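Local coordinates for hypothetical protein PH1918 (Pyrococcus horikoshii, PDB 2D16) that is of unproven function but belongs to the adenosine-specific kinase family and may act as an adenosine monophosphate-protein transferase, at residues 35-38 with 44-47; 55-60 with 73-78. All blocks are in the same frame, centred on the assembly; numbering follows the deposited sequence.

Contact 1. Residues 35-38 with 44-47; sequences ALLT and KFGI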
loop_
_atom_site.group_PDB
_atom_site.type_symbol
_atom_site.label_atom_id
_atom_site.label_comp_id
_atom_site.label_asym_id
_atom_site.label_seq_id
_atom_site.Cartn_x
_atom_site.Cartn_y
_atom_site.Cartn_z
ATOM N N ALA A 35 -15.932 7.345 -36.168
ATOM C CA ALA A 35 -14.919 8.204 -35.567
ATOM C C ALA A 35 -15.535 9.138 -34.525
ATOM O O ALA A 35 -14.961 9.348 -33.457
ATOM C CB ALA A 35 -14.214 9.013 -36.651
ATOM N N LEU A 36 -16.704 9.695 -34.828
ATOM C CA LEU A 36 -17.373 10.599 -33.891
ATOM C C LEU A 36 -17.684 9.911 -32.564
ATOM O O LEU A 36 -17.628 10.536 -31.500
ATOM C CB LEU A 36 -18.664 11.155 -34.503
ATOM C CG LEU A 36 -18.472 12.242 -35.568
ATOM C CD1 LEU A 36 -19.789 12.546 -36.262
ATOM C CD2 LEU A 36 -17.905 13.495 -34.904
ATOM N N LEU A 37 -18.013 8.623 -32.619
ATOM C CA LEU A 37 -18.305 7.880 -31.398
ATOM C C LEU A 37 -17.102 7.823 -30.452
ATOM O O LEU A 37 -17.268 7.686 -29.241
ATOM C CB LEU A 37 -18.756 6.457 -31.742
ATOM C CG LEU A 37 -20.132 6.371 -32.402
ATOM C CD1 LEU A 37 -20.349 4.984 -32.995
ATOM C CD2 LEU A 37 -21.201 6.702 -31.366
ATOM N N THR A 38 -15.891 7.943 -30.997
ATOM C CA THR A 38 -14.689 7.892 -30.168
ATOM C C THR A 38 -14.320 9.237 -29.537
ATOM O O THR A 38 -13.485 9.289 -28.633
ATOM C CB THR A 38 -13.453 7.415 -30.975
ATOM O OG1 THR A 38 -13.004 8.469 -31.837
ATOM C CG2 THR A 38 -13.798 6.190 -31.811
ATOM N N LYS A 44 -24.588 11.858 -29.187
ATOM C CA LYS A 44 -25.742 11.439 -29.980
ATOM C C LYS A 44 -25.718 12.297 -31.233
ATOM O O LYS A 44 -25.589 13.518 -31.149
ATOM C CB LYS A 44 -27.040 11.659 -29.200
ATOM C CG LYS A 44 -27.176 10.764 -27.972
ATOM C CD LYS A 44 -27.122 9.287 -28.355
ATOM C CE LYS A 44 -27.209 8.392 -27.129
ATOM N NZ LYS A 44 -27.142 6.945 -27.481
ATOM N N PHE A 45 -25.847 11.673 -32.398
ATOM C CA PHE A 45 -25.757 12.448 -33.619
ATOM C C PHE A 45 -26.328 11.800 -34.863
ATOM O O PHE A 45 -26.670 10.614 -34.891
ATOM C CB PHE A 45 -24.283 12.748 -33.890
ATOM C CG PHE A 45 -23.486 11.526 -34.270
ATOM C CD1 PHE A 45 -23.321 11.172 -35.608
ATOM C CD2 PHE A 45 -22.953 10.694 -33.287
ATOM C CE1 PHE A 45 -22.640 10.010 -35.963
ATOM C CE2 PHE A 45 -22.269 9.523 -33.634
ATOM C CZ PHE A 45 -22.114 9.181 -34.973
ATOM N N GLY A 46 -26.397 12.622 -35.901
ATOM C CA GLY A 46 -26.848 12.189 -37.202
ATOM C C GLY A 46 -25.839 12.775 -38.174
ATOM O O GLY A 46 -25.375 13.901 -37.978
ATOM N N ILE A 47 -25.456 12.009 -39.189
ATOM C CA ILE A 47 -24.529 12.508 -40.196
ATOM C C ILE A 47 -25.041 12.086 -41.569
ATOM O O ILE A 47 -25.488 10.950 -41.758
ATOM C CB ILE A 47 -23.076 11.981 -39.987
ATOM C CG1 ILE A 47 -22.159 12.547 -41.081
ATOM C CG2 ILE A 47 -23.041 10.456 -40.006
ATOM C CD1 ILE A 47 -20.695 12.156 -40.928
#
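Leu36 and Leu37 of helix 25-39 hold the ring of Phe45, the second residue of strand 44-51, from two directions. The contact between the two segments is apolar. Leu36 makes a CH-pi contact. Its CD1 sits over one face of the ring, 4.1 Å from the Phe45 ring centroid and 23° off the ring normal. The methyl is displaced toward the rim, on the side of CE1 and CD1. Leu36 CB lies 4.0 Å from Phe45 CZ, at the far end of the ring. The same leucine thus meets the ring at two places.

The second apolar contact is at the ring edge. Leu37 CD2 lies near the ring plane, 3.8 Å from Phe45 CE2, and Leu37 CG follows at 4.0 Å from the same Phe45 CE2. This leucine crosses the aromatic side chain at about a right angle. Phe45 has its CG between the backbone N and the carbonyl carbon (chi1 69°), a setting that reaches the ring out to both leucines. Replacing Phe45 with an alanine is likely to leave Leu36 CD1 without its aromatic face and to open a gap between helix and strand.

Polar bonds of the touching residues go to other partners. Phe45 N is hydrogen-bonded to Asn62 OD1, and Leu37 O to a bound glycerol, probably from the crystallisation liquor.

All three touching residues are buried. They join the helix to one face of the five-stranded antiparallel sheet across a short connection, with Ile85 and Met87 of strand 82-88 next to Leu36 and Phe45 respectively. Val95 and Ile99 of helix 92-100 also pack on Leu36, while Lys160 of the second subunit packs on Leu37.

Contact 2. Residues 55-60 with 73-78; sequences QLTRYT and NAVKIG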
loop_
_atom_site.group_PDB
_atom_site.type_symbol
_atom_site.label_atom_id
_atom_site.label_comp_id
_atom_site.label_asym_id
_atom_site.label_seq_id
_atom_site.Cartn_x
_atom_site.Cartn_y
_atom_site.Cartn_z
ATOM N N GLN A 55 -26.505 10.777 -57.171
ATOM C CA GLN A 55 -27.254 11.916 -56.655
ATOM C C GLN A 55 -28.086 11.515 -55.437
ATOM O O GLN A 55 -29.276 11.823 -55.341
ATOM C CB GLN A 55 -28.138 12.497 -57.763
ATOM C CG GLN A 55 -27.319 13.149 -58.872
ATOM C CD GLN A 55 -28.161 13.673 -60.017
ATOM O OE1 GLN A 55 -28.632 12.908 -60.858
ATOM N NE2 GLN A 55 -28.356 14.987 -60.053
ATOM N N LEU A 56 -27.434 10.831 -54.502
ATOM C CA LEU A 56 -28.084 10.368 -53.283
ATOM C C LEU A 56 -27.453 10.919 -52.013
ATOM O O LEU A 56 -26.232 11.061 -51.924
ATOM C CB LEU A 56 -28.024 8.844 -53.198
ATOM C CG LEU A 56 -28.890 7.987 -54.119
ATOM C CD1 LEU A 56 -28.501 6.527 -53.937
ATOM C CD2 LEU A 56 -30.362 8.194 -53.791
ATOM N N THR A 57 -28.296 11.217 -51.030
ATOM C CA THR A 57 -27.819 11.688 -49.736
ATOM C C THR A 57 -27.776 10.460 -48.833
ATOM O O THR A 57 -28.808 9.848 -48.552
ATOM C CB THR A 57 -28.764 12.743 -49.123
ATOM O OG1 THR A 57 -28.713 13.942 -49.907
ATOM C CG2 THR A 57 -28.354 13.064 -47.684
ATOM N N ARG A 58 -26.574 10.088 -48.404
ATOM C CA ARG A 58 -26.381 8.934 -47.533
ATOM C C ARG A 58 -26.418 9.424 -46.095
ATOM O O ARG A 58 -26.115 10.586 -45.830
ATOM C CB ARG A 58 -25.021 8.287 -47.801
ATOM C CG ARG A 58 -24.749 7.975 -49.257
ATOM C CD ARG A 58 -25.717 6.932 -49.779
ATOM N NE ARG A 58 -25.306 6.427 -51.083
ATOM C CZ ARG A 58 -25.748 5.289 -51.608
ATOM N NH1 ARG A 58 -26.616 4.546 -50.937
ATOM N NH2 ARG A 58 -25.310 4.887 -52.792
ATOM N N TYR A 59 -26.771 8.545 -45.164
ATOM C CA TYR A 59 -26.820 8.953 -43.771
ATOM C C TYR A 59 -26.738 7.797 -42.785
ATOM O O TYR A 59 -26.964 6.635 -43.133
ATOM C CB TYR A 59 -28.101 9.751 -43.507
ATOM C CG TYR A 59 -29.345 8.892 -43.444
ATOM C CD1 TYR A 59 -29.759 8.320 -42.239
ATOM C CD2 TYR A 59 -30.093 8.629 -44.591
ATOM C CE1 TYR A 59 -30.890 7.506 -42.179
ATOM C CE2 TYR A 59 -31.225 7.818 -44.543
ATOM C CZ TYR A 59 -31.616 7.261 -43.333
ATOM O OH TYR A 59 -32.732 6.457 -43.278
ATOM N N THR A 60 -26.413 8.043 -41.544
ATOM C CA THR A 60 -26.311 7.128 -40.419
ATOM C C THR A 60 -26.087 7.969 -39.168
ATOM O O THR A 60 -26.277 9.189 -39.192
ATOM C CB THR A 60 -25.148 6.121 -40.592
ATOM O OG1 THR A 60 -25.154 5.190 -39.502
ATOM C CG2 THR A 60 -23.810 6.840 -40.631
ATOM N N ASN A 73 -31.269 18.298 -44.202
ATOM C CA ASN A 73 -30.423 19.468 -44.442
ATOM C C ASN A 73 -29.423 19.187 -45.562
ATOM O O ASN A 73 -29.194 20.028 -46.432
ATOM C CB ASN A 73 -29.649 19.855 -43.176
ATOM C CG ASN A 73 -30.489 20.646 -42.184
ATOM O OD1 ASN A 73 -30.931 21.763 -42.469
ATOM N ND2 ASN A 73 -30.719 20.067 -41.018
ATOM N N ALA A 74 -28.830 18.000 -45.531
ATOM C CA ALA A 74 -27.848 17.617 -46.539
ATOM C C ALA A 74 -28.419 17.555 -47.955
ATOM O O ALA A 74 -27.791 18.038 -48.895
ATOM C CB ALA A 74 -27.221 16.276 -46.174
ATOM N N VAL A 75 -29.600 16.964 -48.119
ATOM C CA VAL A 75 -30.185 16.859 -49.453
ATOM C C VAL A 75 -30.613 18.233 -49.979
ATOM O O VAL A 75 -30.603 18.474 -51.188
ATOM C CB VAL A 75 -31.389 15.863 -49.480
ATOM C CG1 VAL A 75 -32.615 16.485 -48.861
ATOM C CG2 VAL A 75 -31.661 15.425 -50.913
ATOM N N LYS A 76 -30.972 19.132 -49.067
ATOM C CA LYS A 76 -31.370 20.474 -49.460
ATOM C C LYS A 76 -30.123 21.197 -49.965
ATOM O O LYS A 76 -30.156 21.853 -51.001
ATOM C CB LYS A 76 -31.977 21.231 -48.277
ATOM C CG LYS A 76 -32.543 22.595 -48.655
ATOM C CD LYS A 76 -33.561 22.474 -49.787
ATOM C CE LYS A 76 -34.066 23.836 -50.237
ATOM N NZ LYS A 76 -34.706 24.585 -49.120
ATOM N N ILE A 77 -29.022 21.064 -49.232
ATOM C CA ILE A 77 -27.766 21.686 -49.641
ATOM C C ILE A 77 -27.383 21.077 -50.990
ATOM O O ILE A 77 -26.934 21.778 -51.897
ATOM C CB ILE A 77 -26.661 21.430 -48.594
ATOM C CG1 ILE A 77 -26.968 22.244 -47.331
ATOM C CG2 ILE A 77 -25.293 21.788 -49.169
ATOM C CD1 ILE A 77 -26.081 21.920 -46.147
ATOM N N GLY A 78 -27.571 19.766 -51.104
ATOM C CA GLY A 78 -27.302 19.054 -52.343
ATOM C C GLY A 78 -25.882 18.889 -52.849
ATOM O O GLY A 78 -25.550 17.843 -53.405
#
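This is a small, partly buried van der Waals contact between strand 56-61, outermost in its sheet within this chain, and helix 64-77. It is made by Thr57 with Ala74 and Val75. Thr57 points at the helix and uses both branches. Its CG2, anti to the backbone N, lies 3.7 Å from Ala74 CB. Its OG1 rests against Val75, 3.3 Å from both Val75 CA and Val75 CB and 3.4 Å from Val75 CG2. The Thr57 and Val75 side chains cross at about a right angle. The backbones come close, with Thr57 CA 5.7 Å from Val75 CA.

The polar needs of Thr57 are met by Asn50 of strand 44-51. Asn50 OD1 hydrogen-bonds to Thr57 OG1, and Asn50 ND2 to Ala74 O, so one amide ties strand and helix together. Ala74 O also accepts from Gly78 N at 2.8 Å, in the last turn of the helix. Gly78 then leaves the helix with positive phi, which by itself favours glycine.

The strand opens with a G1 beta bulge, Gln55 and Leu56 facing Glu51. The helix lies against the sheet, where Ala74 also touches Ala48 of strand 44-51 and Val84 of strand 82-88.

In the fold
Contact 1 closes before contact 2 opens along the chain, and their centres lie about 17 Å apart. Both reach the same five-stranded antiparallel sheet, in which strands 44-51 and 56-61 are neighbours. The two strands meet directly: Ile47 N lies 2.9 Å from Thr60 O, a probable hydrogen bond. The helices sit on opposite faces of the sheet. Phe45 and Ile47 turn to helix 25-39, whereas Ala48 turns to helix 64-77. The sheet thus has helix 25-39 on one face and helix 64-77 on the other. Together the contacts fasten one helix to each face of the sheet in this adenosine-specific kinase family protein.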